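Local coordinates for AP endonuclease, family protein 2 (Mycobacterium smegmatis, PDB 5TNV) that binds magnesium in a xylose isomerase-like TIM barrel and may act as an endonuclease, at residues Asn249-Lys254 against Arg282-Leu287; Phe297-Tyr302 against Glu315-Val320. One frame throughout, in Å; residues are numbered along the deposited sequence. Where two conformers were deposited one is given.

Contact 1: residues Asn249-Lys254 against Arg282-Leu287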
loop_
_atom_site.group_PDB
_atom_site.type_symbol
_atom_site.label_atom_id
_atom_site.label_comp_id
_atom_site.label_asym_id
_atom_site.label_seq_id
_atom_site.Cartn_x
_atom_site.Cartn_y
_atom_site.Cartn_z
ATOM N N ASN A 249 3.899 -6.135 -27.866
ATOM C CA ASN A 249 2.968 -7.252 -28.194
ATOM C C ASN A 249 2.620 -8.107 -26.972
ATOM O O ASN A 249 1.914 -9.100 -27.129
ATOM C CB ASN A 249 3.484 -8.091 -29.349
ATOM C CG ASN A 249 4.770 -8.828 -28.990
ATOM O OD1 ASN A 249 5.426 -8.560 -27.993
ATOM N ND2 ASN A 249 5.193 -9.727 -29.865
ATOM N N PHE A 250 3.099 -7.756 -25.796
ATOM C CA PHE A 250 2.949 -8.541 -24.563
ATOM C C PHE A 250 3.321 -7.599 -23.427
ATOM O O PHE A 250 4.046 -6.644 -23.661
ATOM C CB PHE A 250 3.908 -9.731 -24.622
ATOM C CG PHE A 250 3.898 -10.641 -23.408
ATOM C CD1 PHE A 250 2.719 -11.165 -22.907
ATOM C CD2 PHE A 250 5.099 -11.005 -22.790
ATOM C CE1 PHE A 250 2.700 -12.015 -21.837
ATOM C CE2 PHE A 250 5.085 -11.874 -21.706
ATOM C CZ PHE A 250 3.904 -12.404 -21.242
ATOM N N TRP A 251 2.879 -7.889 -22.206
ATOM C CA TRP A 251 3.111 -6.908 -21.137
ATOM C C TRP A 251 3.172 -7.600 -19.759
ATOM O O TRP A 251 2.155 -7.941 -19.197
ATOM C CB TRP A 251 2.007 -5.859 -21.195
ATOM C CG TRP A 251 2.306 -4.564 -20.479
ATOM C CD1 TRP A 251 3.359 -4.193 -19.674
ATOM C CD2 TRP A 251 1.449 -3.403 -20.567
ATOM N NE1 TRP A 251 3.188 -2.892 -19.259
ATOM C CE2 TRP A 251 2.039 -2.387 -19.793
ATOM C CE3 TRP A 251 0.265 -3.183 -21.232
ATOM C CZ2 TRP A 251 1.435 -1.136 -19.687
ATOM C CZ3 TRP A 251 -0.356 -1.932 -21.132
ATOM C CH2 TRP A 251 0.241 -0.929 -20.353
ATOM N N HIS A 252 4.391 -7.718 -19.238
ATOM C CA HIS A 252 4.635 -7.950 -17.812
ATOM C C HIS A 252 4.345 -6.612 -17.112
ATOM O O HIS A 252 5.011 -5.617 -17.414
ATOM C CB HIS A 252 6.070 -8.347 -17.529
ATOM C CG HIS A 252 6.483 -9.727 -17.860
ATOM N ND1 HIS A 252 7.709 -10.201 -17.453
ATOM C CD2 HIS A 252 5.831 -10.693 -18.574
ATOM C CE1 HIS A 252 7.754 -11.443 -17.908
ATOM N NE2 HIS A 252 6.672 -11.796 -18.568
ATOM N N ILE A 253 3.384 -6.622 -16.221
ATOM C CA ILE A 253 2.831 -5.350 -15.706
ATOM C C ILE A 253 2.897 -5.377 -14.175
ATOM O O ILE A 253 2.184 -6.140 -13.531
ATOM C CB ILE A 253 1.426 -5.123 -16.292
ATOM C CG1 ILE A 253 0.869 -3.756 -15.861
ATOM C CG2 ILE A 253 0.446 -6.241 -16.017
ATOM C CD1 ILE A 253 -0.350 -3.303 -16.650
ATOM N N LYS A 254 3.736 -4.507 -13.628
ATOM C CA LYS A 254 3.944 -4.414 -12.173
ATOM C C LYS A 254 4.290 -2.975 -11.827
ATOM O O LYS A 254 4.688 -2.166 -12.674
ATOM C CB LYS A 254 4.999 -5.401 -11.674
ATOM C CG LYS A 254 6.393 -5.216 -12.214
ATOM C CD LYS A 254 7.405 -6.107 -11.502
ATOM C CE LYS A 254 8.816 -6.094 -12.099
ATOM N NZ LYS A 254 8.854 -6.800 -13.402
ATOM N N ARG A 282 -3.897 3.238 -14.801
ATOM C CA ARG A 282 -5.185 3.552 -15.438
ATOM C C ARG A 282 -4.911 4.345 -16.714
ATOM O O ARG A 282 -5.388 4.039 -17.800
ATOM C CB ARG A 282 -6.094 4.271 -14.443
ATOM C CG ARG A 282 -7.499 4.528 -14.981
ATOM C CD ARG A 282 -8.389 5.252 -13.930
ATOM N NE ARG A 282 -8.373 4.513 -12.696
ATOM C CZ ARG A 282 -9.014 3.391 -12.458
ATOM N NH1 ARG A 282 -9.986 2.978 -13.248
ATOM N NH2 ARG A 282 -8.697 2.705 -11.388
ATOM N N GLN A 283 -4.111 5.416 -16.582
ATOM C CA GLN A 283 -3.730 6.219 -17.732
ATOM C C GLN A 283 -2.930 5.390 -18.725
ATOM O O GLN A 283 -3.138 5.491 -19.943
ATOM C CB GLN A 283 -2.938 7.425 -17.292
ATOM C CG GLN A 283 -3.692 8.498 -16.574
ATOM C CD GLN A 283 -2.789 9.620 -16.033
ATOM O OE1 GLN A 283 -1.531 9.533 -16.087
ATOM N NE2 GLN A 283 -3.391 10.649 -15.513
ATOM N N ILE A 284 -1.982 4.593 -18.253
ATOM C CA ILE A 284 -1.071 3.891 -19.173
ATOM C C ILE A 284 -1.776 2.728 -19.888
ATOM O O ILE A 284 -1.523 2.540 -21.091
ATOM C CB ILE A 284 0.229 3.500 -18.437
ATOM C CG1 ILE A 284 1.014 4.743 -18.014
ATOM C CG2 ILE A 284 1.045 2.520 -19.252
ATOM C CD1 ILE A 284 1.406 5.669 -19.089
ATOM N N ILE A 285 -2.623 1.970 -19.227
ATOM C CA ILE A 285 -3.380 0.939 -19.946
ATOM C C ILE A 285 -4.273 1.592 -20.976
ATOM O O ILE A 285 -4.377 1.119 -22.107
ATOM C CB ILE A 285 -4.158 0.032 -18.984
ATOM C CG1 ILE A 285 -3.211 -0.837 -18.158
ATOM C CG2 ILE A 285 -5.179 -0.824 -19.720
ATOM C CD1 ILE A 285 -3.870 -1.473 -16.952
ATOM N N ARG A 286 -4.953 2.715 -20.633
ATOM C CA ARG A 286 -5.788 3.356 -21.633
ATOM C C ARG A 286 -4.965 3.860 -22.795
ATOM O O ARG A 286 -5.405 3.749 -23.962
ATOM C CB ARG A 286 -6.592 4.509 -21.012
ATOM C CG ARG A 286 -7.869 4.035 -20.329
ATOM C CD ARG A 286 -8.477 5.144 -19.494
ATOM N NE ARG A 286 -9.854 4.779 -19.178
ATOM C CZ ARG A 286 -10.952 5.045 -19.848
ATOM N NH1 ARG A 286 -12.115 4.588 -19.377
ATOM N NH2 ARG A 286 -10.975 5.742 -20.954
ATOM N N LEU A 287 -3.776 4.404 -22.558
ATOM C CA LEU A 287 -2.875 4.832 -23.597
ATOM C C LEU A 287 -2.513 3.655 -24.498
ATOM O O LEU A 287 -2.520 3.761 -25.727
ATOM C CB LEU A 287 -1.597 5.453 -23.003
ATOM C CG LEU A 287 -0.559 5.893 -24.030
ATOM C CD1 LEU A 287 -1.116 6.977 -24.934
ATOM C CD2 LEU A 287 0.715 6.311 -23.281
#
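I253 on the barrel strand and I285 on helix 281-290 are the residues whose CA atoms come nearest, 9.8 Å apart, and side chains, chiefly W251, bridge the gap. W251 does most of the reaching. Its CG stands anti to the backbone N (chi1 -162°), which sends the six-membered end of the indole out toward the helix. There I284 meets it in the ring plane: CG2 of I284 lies 3.7 Å from CZ2 of W251 and equally near CH2, a methyl set against the rim of the indole and not over it. I285 takes the next place along the helix, and its CG1 comes obliquely to W251 CH2 at 4.1 Å. The same isoleucine also reaches I253, with I285 CD1 4.0 Å from I253 CD1 and the two side chains crossing at about a right angle. I253 CD1 sits over the indole of W251 as well, 4.0 Å above its plane, so these two residues, on the same side of the backbone, pack on each other as well as on the helix. No hydrogen bond spans this buried, largely apolar patch. H252, between the two, points to the other side of the strand. Y281 and A288 extend the helix surface around W251, and helix 306-325 flanks the patch, with I317 touching I253 and V320 touching I285.

Contact 2: residues Phe297-Tyr302 against Glu315-Val320; sequences FCCEHY and EYILQV
F297 and C299 of the barrel strand both turn their side chains outward onto I317 of helix 306-325, the strand-against-helix layer of a TIM barrel, here formed by the last strand and the long helix that follows it. The CA atoms of F297 and I317 are 8.9 Å apart. I317 carries the whole helix side of the contact, and its two branches divide the work. The CG2 methyl stands over the face of the F297 ring, 4.1 Å from the centroid and only 9° off the ring normal, a well-centred CH-pi contact. The methyl thus sits above the middle of the ring face, while the two side chains as a whole run obliquely to each other. The other branch, CG1 and CD1, extends along the strand toward C299. With CG1 anti to the carbonyl carbon (chi1 -64°) and the chain then stretched out (chi2 165°), the terminal methyl is carried away from the phenyl ring and up to the sulfur. One isoleucine therefore spans two strand residues, whose CB atoms lie on the same side, with C298 between them pointing the opposite way.

All three residues are buried and no hydrogen bond crosses the interface; the fit is apolar throughout. Outside the two segments, W27 meets the F297 ring with the planes at about 45°, and L321 from the next turn of the helix also touches that phenylalanine. I29 on the adjacent strand 29-32 contacts both C299 and I317, and C310 from an earlier turn of the helix closes on C299. At the far end of I317, CD1 rests 4.0 Å from SG of C299.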
loop_
_atom_site.group_PDB
_atom_site.type_symbol
_atom_site.label_atom_id
_atom_site.label_comp_id
_atom_site.label_asym_id
_atom_site.label_seq_id
_atom_site.Cartn_x
_atom_site.Cartn_y
_atom_site.Cartn_z
ATOM N N PHE A 297 -1.772 -9.812 -21.065
ATOM C CA PHE A 297 -1.082 -9.319 -19.883
ATOM C C PHE A 297 -0.490 -10.445 -19.077
ATOM O O PHE A 297 -1.029 -11.579 -19.082
ATOM C CB PHE A 297 -2.052 -8.531 -18.970
ATOM C CG PHE A 297 -2.581 -7.248 -19.558
ATOM C CD1 PHE A 297 -1.922 -6.056 -19.377
ATOM C CD2 PHE A 297 -3.769 -7.231 -20.263
ATOM C CE1 PHE A 297 -2.404 -4.854 -19.859
ATOM C CE2 PHE A 297 -4.289 -6.065 -20.795
ATOM C CZ PHE A 297 -3.604 -4.879 -20.590
ATOM N N CYS A 298 0.533 -10.153 -18.315
ATOM C CA CYS A 298 1.088 -11.094 -17.364
ATOM C C CYS A 298 1.424 -10.333 -16.067
ATOM O O CYS A 298 2.217 -9.384 -16.082
ATOM C CB CYS A 298 2.345 -11.755 -17.939
ATOM S SG CYS A 298 3.086 -12.955 -16.845
ATOM N N CYS A 299 0.749 -10.739 -15.001
ATOM C CA CYS A 299 0.981 -10.162 -13.684
ATOM C C CYS A 299 2.189 -10.892 -13.053
ATOM O O CYS A 299 2.108 -12.089 -12.764
ATOM C CB CYS A 299 -0.250 -10.303 -12.799
ATOM S SG CYS A 299 -1.667 -9.408 -13.388
ATOM N N GLU A 300 3.251 -10.153 -12.838
ATOM C CA GLU A 300 4.498 -10.477 -12.173
ATOM C C GLU A 300 4.602 -9.613 -10.914
ATOM O O GLU A 300 4.172 -8.493 -10.986
ATOM C CB GLU A 300 5.772 -10.245 -13.034
ATOM C CG GLU A 300 6.923 -11.218 -12.762
ATOM C CD GLU A 300 8.090 -10.624 -12.001
ATOM O OE1 GLU A 300 8.590 -9.488 -12.274
ATOM O OE2 GLU A 300 8.604 -11.420 -11.119
ATOM N N HIS A 301 5.272 -10.048 -9.872
ATOM C CA HIS A 301 5.515 -9.176 -8.702
ATOM C C HIS A 301 6.595 -9.803 -7.875
ATOM O O HIS A 301 6.237 -10.575 -6.928
ATOM C CB HIS A 301 4.242 -9.022 -7.913
ATOM C CG HIS A 301 4.265 -7.956 -6.871
ATOM N ND1 HIS A 301 4.061 -6.618 -7.137
ATOM C CD2 HIS A 301 4.451 -8.055 -5.517
ATOM C CE1 HIS A 301 4.111 -5.971 -6.019
ATOM N NE2 HIS A 301 4.342 -6.807 -4.994
ATOM N N TYR A 302 7.809 -9.447 -8.060
ATOM C CA TYR A 302 8.937 -9.970 -7.267
ATOM C C TYR A 302 8.839 -9.434 -5.848
ATOM O O TYR A 302 8.686 -8.238 -5.622
ATOM C CB TYR A 302 10.241 -9.585 -7.922
ATOM C CG TYR A 302 11.419 -10.219 -7.210
ATOM C CD1 TYR A 302 12.061 -9.574 -6.150
ATOM C CD2 TYR A 302 11.924 -11.462 -7.568
ATOM C CE1 TYR A 302 13.124 -10.123 -5.496
ATOM C CE2 TYR A 302 13.012 -12.027 -6.905
ATOM C CZ TYR A 302 13.608 -11.364 -5.860
ATOM O OH TYR A 302 14.674 -11.882 -5.193
ATOM N N GLU A 315 -7.557 -8.179 -10.906
ATOM C CA GLU A 315 -8.862 -7.547 -10.733
ATOM C C GLU A 315 -8.810 -6.082 -11.152
ATOM O O GLU A 315 -9.763 -5.558 -11.732
ATOM C CB GLU A 315 -9.358 -7.708 -9.309
ATOM C CG GLU A 315 -9.746 -9.126 -8.988
ATOM C CD GLU A 315 -10.252 -9.346 -7.593
ATOM O OE1 GLU A 315 -10.277 -8.392 -6.829
ATOM O OE2 GLU A 315 -10.603 -10.516 -7.267
ATOM N N TYR A 316 -7.712 -5.405 -10.823
ATOM C CA TYR A 316 -7.496 -4.015 -11.199
ATOM C C TYR A 316 -7.525 -3.834 -12.703
ATOM O O TYR A 316 -8.221 -2.952 -13.219
ATOM C CB TYR A 316 -6.164 -3.571 -10.588
ATOM C CG TYR A 316 -5.741 -2.189 -11.037
ATOM C CD1 TYR A 316 -6.189 -1.083 -10.329
ATOM C CD2 TYR A 316 -4.920 -1.956 -12.118
ATOM C CE1 TYR A 316 -5.856 0.198 -10.686
ATOM C CE2 TYR A 316 -4.546 -0.681 -12.458
ATOM C CZ TYR A 316 -5.016 0.405 -11.739
ATOM O OH TYR A 316 -4.621 1.674 -12.096
ATOM N N ILE A 317 -6.737 -4.632 -13.412
ATOM C CA ILE A 317 -6.672 -4.543 -14.870
ATOM C C ILE A 317 -8.057 -4.787 -15.462
ATOM O O ILE A 317 -8.483 -4.084 -16.385
ATOM C CB ILE A 317 -5.616 -5.513 -15.446
ATOM C CG1 ILE A 317 -4.208 -5.153 -14.980
ATOM C CG2 ILE A 317 -5.700 -5.595 -16.959
ATOM C CD1 ILE A 317 -3.194 -6.235 -15.196
ATOM N N LEU A 318 -8.777 -5.788 -14.960
ATOM C CA LEU A 318 -10.095 -6.089 -15.491
ATOM C C LEU A 318 -11.006 -4.868 -15.332
ATOM O O LEU A 318 -11.759 -4.577 -16.271
ATOM C CB LEU A 318 -10.602 -7.350 -14.799
ATOM C CG LEU A 318 -12.036 -7.761 -15.132
ATOM C CD1 LEU A 318 -12.144 -8.113 -16.604
ATOM C CD2 LEU A 318 -12.474 -8.883 -14.201
ATOM N N GLN A 319 -10.977 -4.150 -14.231
ATOM C CA GLN A 319 -11.837 -2.962 -14.092
ATOM C C GLN A 319 -11.397 -1.909 -15.087
ATOM O O GLN A 319 -12.273 -1.219 -15.673
ATOM C CB GLN A 319 -11.842 -2.470 -12.647
ATOM C CG GLN A 319 -12.869 -1.367 -12.404
ATOM C CD GLN A 319 -12.511 0.052 -12.838
ATOM O OE1 GLN A 319 -11.339 0.453 -12.844
ATOM N NE2 GLN A 319 -13.503 0.807 -13.246
ATOM N N VAL A 320 -10.125 -1.624 -15.218
ATOM C CA VAL A 320 -9.644 -0.593 -16.118
ATOM C C VAL A 320 -10.104 -0.922 -17.551
ATOM O O VAL A 320 -10.611 -0.050 -18.264
ATOM C CB VAL A 320 -8.110 -0.432 -16.024
ATOM C CG1 VAL A 320 -7.572 0.484 -17.122
ATOM C CG2 VAL A 320 -7.696 0.119 -14.656
#

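How the contacts relate
Contacts 1 and 2 are neighbouring strand-to-helix contacts in the same barrel, their centres about 9 Å apart. The strands are parallel neighbours, joined where C298 N probably donates to W251 O at 2.9 Å, and their aromatic residues meet too, W251 CE3 lying 3.4 Å from F297 CE1. Between the helices, R282 NH1 and Q319 OE1 form a probable hydrogen bond, also 2.9 Å. R282 and Y316 both reach D305 of the second subunit. On the inner side, H252 joins E193 and D223 in holding the magnesium ion, and K254 forms salt bridges to D223 and E300. The outward-facing C299 side chain is about 10 Å from the magnesium ion.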